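Local coordinates for protein cellobiose 2-epimerase (Spirochaeta thermophila DSM 6192, PDB 5ZIG) that probably catalyses the reversible epimerization of cellobiose to 4-O-beta-D-glucosyl-D-mannose, as a member of the N-acylglucosamine 2-epimerase family, at residues V116-G121 / Y165-E170; R159-Y164 / F238-A243; K189-H194 / L234-A239; A200-F205 / E215-L220. One frame throughout, in Å; residues are numbered along the deposited sequence.

Interaction 1 of 4, residues V116-G121 / Y165-E170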
loop_
_atom_site.group_PDB
_atom_site.type_symbol
_atom_site.label_atom_id
_atom_site.label_comp_id
_atom_site.label_asym_id
_atom_site.label_seq_id
_atom_site.Cartn_x
_atom_site.Cartn_y
_atom_site.Cartn_z
ATOM N N VAL A 116 -8.059 -2.296 19.732
ATOM C CA VAL A 116 -8.107 -3.520 18.935
ATOM C C VAL A 116 -6.839 -3.651 18.086
ATOM O O VAL A 116 -6.257 -2.654 17.642
ATOM C CB VAL A 116 -9.385 -3.522 18.070
ATOM C CG1 VAL A 116 -9.227 -4.368 16.819
ATOM C CG2 VAL A 116 -10.582 -3.996 18.916
ATOM N N LYS A 117 -6.384 -4.906 17.900
ATOM C CA LYS A 117 -5.200 -5.236 17.103
ATOM C C LYS A 117 -5.642 -5.732 15.731
ATOM O O LYS A 117 -5.971 -6.905 15.553
ATOM C CB LYS A 117 -4.351 -6.290 17.804
ATOM C CG LYS A 117 -4.144 -6.014 19.251
ATOM C CD LYS A 117 -3.509 -4.628 19.433
ATOM C CE LYS A 117 -2.105 -4.721 19.977
ATOM N NZ LYS A 117 -2.068 -5.062 21.440
ATOM N N LYS A 118 -5.629 -4.837 14.751
ATOM C CA LYS A 118 -5.934 -5.223 13.382
ATOM C C LYS A 118 -4.656 -5.684 12.693
ATOM O O LYS A 118 -3.645 -4.976 12.704
ATOM C CB LYS A 118 -6.569 -4.058 12.621
ATOM C CG LYS A 118 -7.809 -3.495 13.309
ATOM C CD LYS A 118 -8.768 -2.810 12.324
ATOM C CE LYS A 118 -9.926 -2.113 13.043
ATOM N NZ LYS A 118 -11.042 -1.792 12.103
ATOM N N LEU A 119 -4.703 -6.884 12.110
ATOM C CA LEU A 119 -3.533 -7.395 11.407
ATOM C C LEU A 119 -3.131 -6.461 10.275
ATOM O O LEU A 119 -1.935 -6.256 10.027
ATOM C CB LEU A 119 -3.804 -8.806 10.886
ATOM C CG LEU A 119 -3.532 -9.863 11.962
ATOM C CD1 LEU A 119 -4.489 -9.752 13.161
ATOM C CD2 LEU A 119 -3.573 -11.228 11.351
ATOM N N TYR A 120 -4.117 -5.856 9.619
ATOM C CA TYR A 120 -3.825 -4.867 8.587
ATOM C C TYR A 120 -2.856 -3.824 9.100
ATOM O O TYR A 120 -1.823 -3.562 8.477
ATOM C CB TYR A 120 -5.104 -4.210 8.115
ATOM C CG TYR A 120 -4.893 -3.268 6.958
ATOM C CD1 TYR A 120 -4.615 -1.922 7.173
ATOM C CD2 TYR A 120 -4.962 -3.726 5.650
ATOM C CE1 TYR A 120 -4.418 -1.058 6.114
ATOM C CE2 TYR A 120 -4.774 -2.860 4.579
ATOM C CZ TYR A 120 -4.504 -1.528 4.818
ATOM O OH TYR A 120 -4.313 -0.666 3.753
ATOM N N GLY A 121 -3.163 -3.221 10.244
ATOM C CA GLY A 121 -2.277 -2.205 10.788
ATOM C C GLY A 121 -0.980 -2.740 11.351
ATOM O O GLY A 121 0.075 -2.115 11.215
ATOM N N TYR A 165 -6.826 -14.387 10.504
ATOM C CA TYR A 165 -7.983 -13.662 11.007
ATOM C C TYR A 165 -7.776 -12.164 10.821
ATOM O O TYR A 165 -6.655 -11.654 10.886
ATOM C CB TYR A 165 -8.208 -13.991 12.478
ATOM C CG TYR A 165 -8.488 -15.457 12.667
ATOM C CD1 TYR A 165 -9.744 -15.968 12.392
ATOM C CD2 TYR A 165 -7.480 -16.347 13.057
ATOM C CE1 TYR A 165 -10.011 -17.309 12.536
ATOM C CE2 TYR A 165 -7.742 -17.691 13.192
ATOM C CZ TYR A 165 -9.019 -18.166 12.940
ATOM O OH TYR A 165 -9.322 -19.506 13.075
ATOM N N GLU A 166 -8.883 -11.455 10.607
ATOM C CA GLU A 166 -8.815 -10.025 10.329
ATOM C C GLU A 166 -8.236 -9.245 11.502
ATOM O O GLU A 166 -7.379 -8.369 11.318
ATOM C CB GLU A 166 -10.215 -9.523 9.984
ATOM C CG GLU A 166 -10.299 -8.062 9.582
ATOM C CD GLU A 166 -9.670 -7.784 8.233
ATOM O OE1 GLU A 166 -9.524 -8.716 7.423
ATOM O OE2 GLU A 166 -9.336 -6.616 7.984
ATOM N N ALA A 167 -8.687 -9.546 12.720
ATOM C CA ALA A 167 -8.374 -8.680 13.846
ATOM C C ALA A 167 -8.568 -9.457 15.143
ATOM O O ALA A 167 -9.196 -10.519 15.165
ATOM C CB ALA A 167 -9.240 -7.417 13.823
ATOM N N PHE A 168 -7.999 -8.918 16.220
ATOM C CA PHE A 168 -8.084 -9.529 17.534
ATOM C C PHE A 168 -8.355 -8.463 18.586
ATOM O O PHE A 168 -8.076 -7.274 18.397
ATOM C CB PHE A 168 -6.799 -10.302 17.893
ATOM C CG PHE A 168 -6.645 -11.596 17.160
ATOM C CD1 PHE A 168 -6.100 -11.624 15.880
ATOM C CD2 PHE A 168 -7.049 -12.788 17.743
ATOM C CE1 PHE A 168 -5.955 -12.835 15.199
ATOM C CE2 PHE A 168 -6.916 -13.988 17.068
ATOM C CZ PHE A 168 -6.380 -14.012 15.791
ATOM N N THR A 169 -8.911 -8.926 19.708
ATOM C CA THR A 169 -9.041 -8.124 20.909
ATOM C C THR A 169 -7.664 -7.694 21.408
ATOM O O THR A 169 -6.622 -8.219 20.993
ATOM C CB THR A 169 -9.760 -8.915 22.001
ATOM O OG1 THR A 169 -9.205 -10.237 22.076
ATOM C CG2 THR A 169 -11.255 -9.011 21.714
ATOM N N GLU A 170 -7.673 -6.740 22.342
ATOM C CA GLU A 170 -6.428 -6.129 22.790
ATOM C C GLU A 170 -5.414 -7.183 23.243
ATOM O O GLU A 170 -4.239 -7.132 22.853
ATOM C CB GLU A 170 -6.717 -5.120 23.905
ATOM C CG GLU A 170 -5.470 -4.421 24.415
ATOM C CD GLU A 170 -5.758 -3.438 25.535
ATOM O OE1 GLU A 170 -6.929 -3.359 25.973
ATOM O OE2 GLU A 170 -4.806 -2.754 25.977
HETATM O O HOH W 1 -7.119 -5.976 9.592
#
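L119, the first residue of helix 119-136, lays its whole side chain against the backbone and ring of segment 165-170. Its CB lies 3.6 Å from E166 O; CG stands anti to the carbonyl carbon (chi1 -85°), which sets the branch point beside Y165 O (3.8 Å). From there CD2 goes to Y165 O, 3.1 Å away, while CD1 meets CD1 of F168 at 3.7 Å, reaching the phenyl ring at its edge and in its plane. An alanine here would probably leave the F168 edge and the Y165 carbonyl without their methyl neighbours and open a gap between helix start and strand. The backbones run antiparallel: K117 and F168 form a hydrogen-bonded pair, with K117 N to F168 O at 3.0 Å and F168 N to K117 O at 2.9 Å, and K118 faces A167 in the next, non-hydrogen-bonded pair. L119 N then donates to E166 O (3.2 Å), an oxygen that also takes a water-borne hydrogen. The same water accepts from Y120 N and donates to E166 OE2, whose protein partner is T193. K117 NZ gives E170 O a weak hydrogen bond (3.3 Å); it also forms a salt bridge with D96 and a hydrogen bond to R100 O. Strand pairing thus runs directly into the helix start, where E166 and one water accept the first amide hydrogens beside an apolar patch.

Interaction 2 of 4, residues R159-Y164 / F238-A243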
loop_
_atom_site.group_PDB
_atom_site.type_symbol
_atom_site.label_atom_id
_atom_site.label_comp_id
_atom_site.label_asym_id
_atom_site.label_seq_id
_atom_site.Cartn_x
_atom_site.Cartn_y
_atom_site.Cartn_z
ATOM N N ARG A 159 -4.635 -21.852 11.474
ATOM C CA ARG A 159 -3.881 -23.039 11.100
ATOM C C ARG A 159 -4.769 -24.161 10.587
ATOM O O ARG A 159 -4.248 -25.132 10.030
ATOM C CB ARG A 159 -3.051 -23.527 12.282
ATOM C CG ARG A 159 -2.152 -22.451 12.892
ATOM C CD ARG A 159 -0.921 -22.154 12.026
ATOM N NE ARG A 159 0.096 -21.425 12.782
ATOM C CZ ARG A 159 1.170 -20.848 12.251
ATOM N NH1 ARG A 159 1.392 -20.908 10.943
ATOM N NH2 ARG A 159 2.026 -20.203 13.034
ATOM N N ARG A 160 -6.086 -24.052 10.751
ATOM C CA ARG A 160 -6.998 -25.033 10.174
ATOM C C ARG A 160 -7.242 -24.770 8.692
ATOM O O ARG A 160 -7.100 -25.675 7.859
ATOM C CB ARG A 160 -8.315 -25.014 10.948
ATOM C CG ARG A 160 -9.376 -25.990 10.479
ATOM C CD ARG A 160 -10.429 -26.146 11.576
ATOM N NE ARG A 160 -11.698 -26.687 11.096
ATOM C CZ ARG A 160 -12.889 -26.149 11.353
ATOM N NH1 ARG A 160 -12.984 -25.042 12.084
ATOM N NH2 ARG A 160 -13.989 -26.719 10.876
ATOM N N HIS A 161 -7.618 -23.537 8.340
ATOM C CA HIS A 161 -8.036 -23.216 6.986
ATOM C C HIS A 161 -7.056 -22.342 6.221
ATOM O O HIS A 161 -7.326 -22.025 5.062
ATOM C CB HIS A 161 -9.410 -22.538 6.998
ATOM C CG HIS A 161 -10.538 -23.483 7.283
ATOM N ND1 HIS A 161 -11.134 -23.581 8.526
ATOM C CD2 HIS A 161 -11.165 -24.386 6.492
ATOM C CE1 HIS A 161 -12.088 -24.496 8.482
ATOM N NE2 HIS A 161 -12.127 -24.997 7.259
ATOM N N GLY A 162 -5.930 -21.964 6.815
ATOM C CA GLY A 162 -4.953 -21.130 6.147
ATOM C C GLY A 162 -5.314 -19.661 6.288
ATOM O O GLY A 162 -6.410 -19.303 6.701
ATOM N N GLY A 163 -4.367 -18.790 5.942
ATOM C CA GLY A 163 -4.641 -17.359 5.998
ATOM C C GLY A 163 -4.654 -16.854 7.436
ATOM O O GLY A 163 -4.215 -17.543 8.360
ATOM N N TYR A 164 -5.176 -15.635 7.612
ATOM C CA TYR A 164 -5.112 -14.872 8.855
ATOM C C TYR A 164 -6.486 -14.310 9.214
ATOM O O TYR A 164 -7.217 -13.819 8.348
ATOM C CB TYR A 164 -4.100 -13.677 8.786
ATOM C CG TYR A 164 -2.675 -14.088 8.445
ATOM C CD1 TYR A 164 -1.687 -14.100 9.428
ATOM C CD2 TYR A 164 -2.320 -14.457 7.158
ATOM C CE1 TYR A 164 -0.415 -14.495 9.149
ATOM C CE2 TYR A 164 -1.024 -14.844 6.860
ATOM C CZ TYR A 164 -0.078 -14.865 7.869
ATOM O OH TYR A 164 1.220 -15.253 7.624
ATOM N N PHE A 238 -14.304 -13.029 2.622
ATOM C CA PHE A 238 -14.319 -14.487 2.690
ATOM C C PHE A 238 -14.663 -14.979 4.094
ATOM O O PHE A 238 -14.247 -14.391 5.096
ATOM C CB PHE A 238 -12.961 -15.066 2.265
ATOM C CG PHE A 238 -12.481 -14.580 0.915
ATOM C CD1 PHE A 238 -11.783 -13.393 0.797
ATOM C CD2 PHE A 238 -12.728 -15.329 -0.233
ATOM C CE1 PHE A 238 -11.339 -12.944 -0.466
ATOM C CE2 PHE A 238 -12.289 -14.903 -1.478
ATOM C CZ PHE A 238 -11.589 -13.707 -1.599
ATOM N N ALA A 239 -15.405 -16.090 4.150
ATOM C CA ALA A 239 -15.659 -16.787 5.408
ATOM C C ALA A 239 -14.371 -17.414 5.936
ATOM O O ALA A 239 -13.323 -17.392 5.287
ATOM C CB ALA A 239 -16.729 -17.870 5.232
ATOM N N GLU A 240 -14.467 -18.010 7.129
ATOM C CA GLU A 240 -13.307 -18.663 7.726
ATOM C C GLU A 240 -12.760 -19.753 6.813
ATOM O O GLU A 240 -11.546 -19.817 6.574
ATOM C CB GLU A 240 -13.672 -19.234 9.099
ATOM C CG GLU A 240 -12.482 -19.439 10.016
ATOM C CD GLU A 240 -12.780 -20.388 11.172
ATOM O OE1 GLU A 240 -13.841 -21.053 11.137
ATOM O OE2 GLU A 240 -11.951 -20.458 12.109
ATOM N N ASP A 241 -13.645 -20.595 6.256
ATOM C CA ASP A 241 -13.251 -21.640 5.320
ATOM C C ASP A 241 -13.073 -21.122 3.884
ATOM O O ASP A 241 -13.071 -21.933 2.951
ATOM C CB ASP A 241 -14.264 -22.796 5.346
ATOM C CG ASP A 241 -15.643 -22.394 4.834
ATOM O OD1 ASP A 241 -15.839 -21.241 4.386
ATOM O OD2 ASP A 241 -16.552 -23.245 4.886
ATOM N N TRP A 242 -12.955 -19.805 3.697
ATOM C CA TRP A 242 -12.604 -19.147 2.428
ATOM C C TRP A 242 -13.762 -19.100 1.442
ATOM O O TRP A 242 -13.566 -18.756 0.284
ATOM C CB TRP A 242 -11.378 -19.786 1.764
ATOM C CG TRP A 242 -10.142 -19.394 2.475
ATOM C CD1 TRP A 242 -9.380 -20.178 3.305
ATOM C CD2 TRP A 242 -9.535 -18.094 2.475
ATOM N NE1 TRP A 242 -8.325 -19.442 3.801
ATOM C CE2 TRP A 242 -8.396 -18.164 3.304
ATOM C CE3 TRP A 242 -9.843 -16.876 1.846
ATOM C CZ2 TRP A 242 -7.565 -17.067 3.522
ATOM C CZ3 TRP A 242 -9.012 -15.795 2.055
ATOM C CH2 TRP A 242 -7.892 -15.893 2.896
ATOM N N ALA A 243 -14.969 -19.418 1.874
ATOM C CA ALA A 243 -16.118 -19.201 1.022
ATOM C C ALA A 243 -16.249 -17.708 0.715
ATOM O O ALA A 243 -16.055 -16.865 1.606
ATOM C CB ALA A 243 -17.388 -19.738 1.694
#
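The imidazole of H161 carries D241 on one face: D241 CA sits 3.6 Å above the ring plane, offset toward the rim, in a CH-pi contact 22° off the normal. Beside it D241 CB packs on NE2, ring and carboxylate planes nearly perpendicular. H161 CE1 in turn lies over the centre of the R160 guanidinium. The indole of W242 is met at its edge by the H161 and G162 carbonyls and by G163 CA, which is 3.8 Å from W242 CZ2; the H227 ring stacks on it and H194 meets it edge-to-face. W242 NE1 splits its hydrogen between H161 O (3.0 Å) and G162 O (3.5 Å), both bonds weak. A CB on G163 would fall against W242 CZ2, and the positive phi also favours glycine. H161 ND1 is buried without a partner. R160 NH1 and E240 OE1 are 4.2 Å apart, an attraction of charges alone; E240 OE2 is hydrogen-bonded to Y165 OH. D241 CG sits between backbone N and carbonyl carbon (chi1 66°), and OD1 accepts from A243 N, closing an Asx turn. It overlaps the type I turn A239-W242, whose last residue has positive phi: a turn with G1-type beta bulge, closing the hairpin of strands 237-238 and 244-245.

Interaction 3 of 4, residues K189-H194 / L234-A239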
loop_
_atom_site.group_PDB
_atom_site.type_symbol
_atom_site.label_atom_id
_atom_site.label_comp_id
_atom_site.label_asym_id
_atom_site.label_seq_id
_atom_site.Cartn_x
_atom_site.Cartn_y
_atom_site.Cartn_z
ATOM N N LYS A 189 -12.424 -12.892 7.142
ATOM C CA LYS A 189 -11.194 -12.656 6.392
ATOM C C LYS A 189 -11.439 -11.700 5.220
ATOM O O LYS A 189 -12.528 -11.671 4.633
ATOM C CB LYS A 189 -10.614 -13.988 5.894
ATOM C CG LYS A 189 -10.086 -14.885 7.006
ATOM C CD LYS A 189 -9.917 -16.325 6.552
ATOM C CE LYS A 189 -9.364 -17.180 7.709
ATOM N NZ LYS A 189 -9.210 -18.625 7.355
ATOM N N THR A 190 -10.411 -10.909 4.882
ATOM C CA THR A 190 -10.477 -9.970 3.763
ATOM C C THR A 190 -9.218 -10.088 2.897
ATOM O O THR A 190 -8.117 -10.327 3.415
ATOM C CB THR A 190 -10.668 -8.484 4.257
ATOM O OG1 THR A 190 -9.487 -8.018 4.924
ATOM C CG2 THR A 190 -11.869 -8.341 5.206
ATOM N N MET A 191 -9.391 -9.943 1.568
ATOM C CA MET A 191 -8.243 -9.863 0.659
ATOM C C MET A 191 -7.335 -8.717 1.061
ATOM O O MET A 191 -6.106 -8.845 1.058
ATOM C CB MET A 191 -8.750 -9.711 -0.788
ATOM C CG MET A 191 -7.847 -9.081 -1.904
ATOM S SD MET A 191 -7.439 -7.330 -1.763
ATOM C CE MET A 191 -9.069 -6.643 -2.147
ATOM N N ASN A 192 -7.939 -7.615 1.489
ATOM C CA ASN A 192 -7.187 -6.402 1.751
ATOM C C ASN A 192 -6.120 -6.643 2.811
ATOM O O ASN A 192 -4.941 -6.313 2.618
ATOM C CB ASN A 192 -8.166 -5.306 2.169
ATOM C CG ASN A 192 -7.494 -3.990 2.359
ATOM O OD1 ASN A 192 -6.828 -3.485 1.455
ATOM N ND2 ASN A 192 -7.650 -3.423 3.543
ATOM N N THR A 193 -6.517 -7.249 3.933
ATOM C CA THR A 193 -5.558 -7.551 4.987
ATOM C C THR A 193 -4.541 -8.594 4.539
ATOM O O THR A 193 -3.351 -8.501 4.872
ATOM C CB THR A 193 -6.306 -8.020 6.236
ATOM O OG1 THR A 193 -6.997 -6.899 6.811
ATOM C CG2 THR A 193 -5.341 -8.580 7.243
ATOM N N HIS A 194 -4.976 -9.585 3.768
ATOM C CA HIS A 194 -4.026 -10.592 3.310
ATOM C C HIS A 194 -2.979 -9.986 2.384
ATOM O O HIS A 194 -1.794 -10.332 2.474
ATOM C CB HIS A 194 -4.763 -11.750 2.645
ATOM C CG HIS A 194 -5.325 -12.719 3.637
ATOM N ND1 HIS A 194 -6.534 -12.517 4.263
ATOM C CD2 HIS A 194 -4.809 -13.850 4.171
ATOM C CE1 HIS A 194 -6.763 -13.509 5.102
ATOM N NE2 HIS A 194 -5.731 -14.331 5.071
ATOM N N LEU A 234 -9.576 -10.150 -7.854
ATOM C CA LEU A 234 -9.358 -10.548 -6.479
ATOM C C LEU A 234 -10.673 -10.439 -5.733
ATOM O O LEU A 234 -11.238 -9.342 -5.643
ATOM C CB LEU A 234 -8.320 -9.659 -5.817
ATOM C CG LEU A 234 -6.853 -9.992 -5.949
ATOM C CD1 LEU A 234 -6.462 -10.010 -7.426
ATOM C CD2 LEU A 234 -6.107 -8.929 -5.176
ATOM N N GLY A 235 -11.151 -11.565 -5.200
ATOM C CA GLY A 235 -12.317 -11.524 -4.337
ATOM C C GLY A 235 -12.092 -10.609 -3.149
ATOM O O GLY A 235 -10.966 -10.409 -2.692
ATOM N N LEU A 236 -13.180 -10.046 -2.636
ATOM C CA LEU A 236 -13.020 -9.093 -1.545
ATOM C C LEU A 236 -13.062 -9.753 -0.167
ATOM O O LEU A 236 -12.142 -9.570 0.636
ATOM C CB LEU A 236 -14.095 -8.003 -1.647
ATOM C CG LEU A 236 -13.989 -7.098 -2.879
ATOM C CD1 LEU A 236 -15.095 -6.063 -2.893
ATOM C CD2 LEU A 236 -12.631 -6.419 -2.932
ATOM N N TYR A 237 -14.107 -10.532 0.106
ATOM C CA TYR A 237 -14.495 -10.896 1.460
ATOM C C TYR A 237 -14.768 -12.393 1.541
ATOM O O TYR A 237 -15.406 -12.962 0.650
ATOM C CB TYR A 237 -15.747 -10.115 1.888
ATOM C CG TYR A 237 -15.644 -8.601 1.785
ATOM C CD1 TYR A 237 -14.677 -7.897 2.507
ATOM C CD2 TYR A 237 -16.543 -7.871 1.004
ATOM C CE1 TYR A 237 -14.586 -6.514 2.432
ATOM C CE2 TYR A 237 -16.466 -6.479 0.925
ATOM C CZ TYR A 237 -15.487 -5.813 1.646
ATOM O OH TYR A 237 -15.410 -4.438 1.576
ATOM N N PHE A 238 -14.304 -13.029 2.622
ATOM C CA PHE A 238 -14.319 -14.487 2.690
ATOM C C PHE A 238 -14.663 -14.979 4.094
ATOM O O PHE A 238 -14.247 -14.391 5.096
ATOM C CB PHE A 238 -12.961 -15.066 2.265
ATOM C CG PHE A 238 -12.481 -14.580 0.915
ATOM C CD1 PHE A 238 -11.783 -13.393 0.797
ATOM C CD2 PHE A 238 -12.728 -15.329 -0.233
ATOM C CE1 PHE A 238 -11.339 -12.944 -0.466
ATOM C CE2 PHE A 238 -12.289 -14.903 -1.478
ATOM C CZ PHE A 238 -11.589 -13.707 -1.599
ATOM N N ALA A 239 -15.405 -16.090 4.150
ATOM C CA ALA A 239 -15.659 -16.787 5.408
ATOM C C ALA A 239 -14.371 -17.414 5.936
ATOM O O ALA A 239 -13.323 -17.392 5.287
ATOM C CB ALA A 239 -16.729 -17.870 5.232
HETATM O O HOH W 2 -10.721 -6.789 1.061
#
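M191 buries more surface here than any other residue, its chain running over segment 234-239. CB is pressed to G235 O at 3.0 Å; CG, anti to the backbone N (chi1 157°), meets L234 CD2 at 3.7 Å, the two side chains crossing at about a right angle. Beyond the sulfur CE reaches L236 CD2 at 3.7 Å, alongside a leucine that points the same way. M191 N gives L236 O a nearly straight bond of 2.9 Å, and a water links that oxygen to N192 N. K189 and F238 form the antiparallel hydrogen-bonded pair, F238 N to K189 O at 3.0 Å, and the F238 ring brings CE1 to M191 CB at 4.2 Å. NZ of K189 forms a salt bridge with D158 and hydrogen bonds to G162 O and E240 O. T190, across from Y237, touches the edge of the tyrosine ring with CG2, while OG1 accepts from T193 N (3.2 Å) as N-cap and also pairs with E166. An alanine here would probably leave T193 N and E166 OE1 without this mate and the Y237 edge without its methyl. Backbone bonds and the T190 cap thus fix the strand-to-helix junction, while M191 packs on L234, L236 and the F238 ring.

Interaction 4 of 4, residues A200-F205 / E215-L220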
loop_
_atom_site.group_PDB
_atom_site.type_symbol
_atom_site.label_atom_id
_atom_site.label_comp_id
_atom_site.label_asym_id
_atom_site.label_seq_id
_atom_site.Cartn_x
_atom_site.Cartn_y
_atom_site.Cartn_z
ATOM N N ALA A 200 4.133 -6.557 3.663
ATOM C CA ALA A 200 5.071 -6.468 4.776
ATOM C C ALA A 200 6.131 -7.554 4.698
ATOM O O ALA A 200 7.315 -7.293 4.933
ATOM C CB ALA A 200 4.309 -6.578 6.108
ATOM N N TYR A 201 5.717 -8.789 4.412
ATOM C CA TYR A 201 6.629 -9.925 4.536
ATOM C C TYR A 201 7.684 -9.908 3.441
ATOM O O TYR A 201 8.859 -10.175 3.714
ATOM C CB TYR A 201 5.853 -11.238 4.514
ATOM C CG TYR A 201 5.111 -11.534 5.808
ATOM C CD1 TYR A 201 5.051 -10.593 6.833
ATOM C CD2 TYR A 201 4.491 -12.753 6.010
ATOM C CE1 TYR A 201 4.374 -10.859 8.022
ATOM C CE2 TYR A 201 3.789 -13.036 7.212
ATOM C CZ TYR A 201 3.750 -12.084 8.210
ATOM O OH TYR A 201 3.087 -12.345 9.406
ATOM N N SER A 202 7.286 -9.608 2.197
ATOM C CA SER A 202 8.275 -9.413 1.132
ATOM C C SER A 202 9.402 -8.496 1.593
ATOM O O SER A 202 10.586 -8.805 1.411
ATOM C CB SER A 202 7.616 -8.851 -0.134
ATOM O OG SER A 202 6.764 -9.808 -0.753
ATOM N N THR A 203 9.050 -7.385 2.242
ATOM C CA THR A 203 10.042 -6.410 2.690
ATOM C C THR A 203 10.811 -6.907 3.920
ATOM O O THR A 203 12.023 -6.678 4.028
ATOM C CB THR A 203 9.341 -5.056 2.946
ATOM O OG1 THR A 203 8.996 -4.454 1.690
ATOM C CG2 THR A 203 10.227 -4.075 3.725
ATOM N N LEU A 204 10.138 -7.589 4.856
ATOM C CA LEU A 204 10.864 -8.179 5.984
ATOM C C LEU A 204 11.833 -9.251 5.494
ATOM O O LEU A 204 12.964 -9.348 5.983
ATOM C CB LEU A 204 9.879 -8.748 7.021
ATOM C CG LEU A 204 10.490 -9.351 8.300
ATOM C CD1 LEU A 204 11.292 -8.305 9.090
ATOM C CD2 LEU A 204 9.455 -10.046 9.189
ATOM N N PHE A 205 11.425 -10.027 4.489
ATOM C CA PHE A 205 12.323 -11.025 3.904
ATOM C C PHE A 205 13.470 -10.376 3.129
ATOM O O PHE A 205 14.611 -10.845 3.195
ATOM C CB PHE A 205 11.542 -11.970 2.991
ATOM C CG PHE A 205 12.393 -13.026 2.336
ATOM C CD1 PHE A 205 12.853 -14.112 3.061
ATOM C CD2 PHE A 205 12.734 -12.927 0.991
ATOM C CE1 PHE A 205 13.630 -15.080 2.462
ATOM C CE2 PHE A 205 13.509 -13.887 0.383
ATOM C CZ PHE A 205 13.959 -14.967 1.118
ATOM N N GLU A 215 8.714 -18.739 3.998
ATOM C CA GLU A 215 7.709 -19.786 4.086
ATOM C C GLU A 215 6.312 -19.200 4.278
ATOM O O GLU A 215 5.352 -19.665 3.655
ATOM C CB GLU A 215 8.090 -20.757 5.212
ATOM C CG GLU A 215 9.331 -21.583 4.822
ATOM C CD GLU A 215 9.936 -22.404 5.956
ATOM O OE1 GLU A 215 9.497 -22.268 7.120
ATOM O OE2 GLU A 215 10.872 -23.183 5.669
ATOM N N ALA A 216 6.175 -18.182 5.133
ATOM C CA ALA A 216 4.883 -17.500 5.247
ATOM C C ALA A 216 4.478 -16.869 3.916
ATOM O O ALA A 216 3.297 -16.890 3.546
ATOM C CB ALA A 216 4.932 -16.453 6.357
ATOM N N MET A 217 5.456 -16.333 3.171
ATOM C CA MET A 217 5.197 -15.797 1.830
ATOM C C MET A 217 4.643 -16.868 0.892
ATOM O O MET A 217 3.643 -16.645 0.204
ATOM C CB MET A 217 6.476 -15.184 1.252
ATOM C CG MET A 217 6.864 -13.867 1.915
ATOM S SD MET A 217 8.555 -13.362 1.542
ATOM C CE MET A 217 8.440 -12.822 -0.185
ATOM N N GLU A 218 5.275 -18.043 0.863
ATOM C CA GLU A 218 4.743 -19.167 0.099
ATOM C C GLU A 218 3.286 -19.431 0.452
ATOM O O GLU A 218 2.423 -19.478 -0.428
ATOM C CB GLU A 218 5.579 -20.420 0.368
ATOM C CG GLU A 218 7.074 -20.297 0.025
ATOM C CD GLU A 218 7.805 -21.644 0.101
ATOM O OE1 GLU A 218 7.744 -22.279 1.175
ATOM O OE2 GLU A 218 8.474 -22.049 -0.871
ATOM N N HIS A 219 3.005 -19.606 1.752
ATOM C CA HIS A 219 1.629 -19.803 2.193
ATOM C C HIS A 219 0.706 -18.739 1.599
ATOM O O HIS A 219 -0.354 -19.054 1.046
ATOM C CB HIS A 219 1.554 -19.752 3.719
ATOM C CG HIS A 219 0.166 -19.904 4.248
ATOM N ND1 HIS A 219 -0.623 -20.999 3.963
ATOM C CD2 HIS A 219 -0.573 -19.108 5.053
ATOM C CE1 HIS A 219 -1.789 -20.870 4.575
ATOM N NE2 HIS A 219 -1.784 -19.732 5.243
ATOM N N LEU A 220 1.108 -17.468 1.704
ATOM C CA LEU A 220 0.270 -16.368 1.217
ATOM C C LEU A 220 0.033 -16.473 -0.285
ATOM O O LEU A 220 -1.076 -16.210 -0.767
ATOM C CB LEU A 220 0.909 -15.024 1.586
ATOM C CG LEU A 220 0.617 -14.600 3.032
ATOM C CD1 LEU A 220 1.565 -13.542 3.550
ATOM C CD2 LEU A 220 -0.836 -14.150 3.174
#
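M217 threads its side chain between Y201, S202 and F205 of the facing helix, and here the packing is tight. Its CG rests on Y201 CB at 3.8 Å, and SD comes to F205 CB at 3.6 Å, the two side chains crossing at about a right angle. The sulfur stands obliquely to the F205 ring, 4.7 Å from its centroid and 41° off the normal, a Met-aromatic contact. A bend at the last torsion (chi3 73°) carries CE across to S202 OG, 3.5 Å away. The Y201 ring packs just as closely: CE2 touches A216 CB at 3.7 Å and CD2 touches L220 CD1 at 3.9 Å, and only carbons meet. Its hydroxyl is bonded to E153 of helix 139-156, with F149 edge-to-face on its ring. All six touching residues are buried, whereas within segment 215-220 E215 is exposed and E218 partly so, neither reaching the facing segment; H219, also partly exposed, bonds G163 N through NE2. The segment axes come within 9.8 Å and run 153° apart in direction, so these neighbouring helices form an antiparallel pair of consecutive helices, as found in the (alpha/alpha)6 barrel of this epimerase family.

In the fold
Interaction 4 is the buried one, apolar apart from a serine oxygen beside a methyl, and it packs helix 191-208 on helix 211-228. Interactions 1 and 3 are partly buried and alike: a two-residue antiparallel pairing turns straight into a helix start, with backbone bonds and an apolar side chain joining them. They touch through the E166 carboxylate, which reaches T190 and T193. Interaction 2, farthest from the chain centre, is a loop contact of one ring face and one ring edge, weak hydrogen bonds and opposite charges too far apart for a salt bridge; it shares F238 and A239 with interaction 3 and meets interaction 4 through G163 N on H219. Interactions 3 and 4 share helix 191-208.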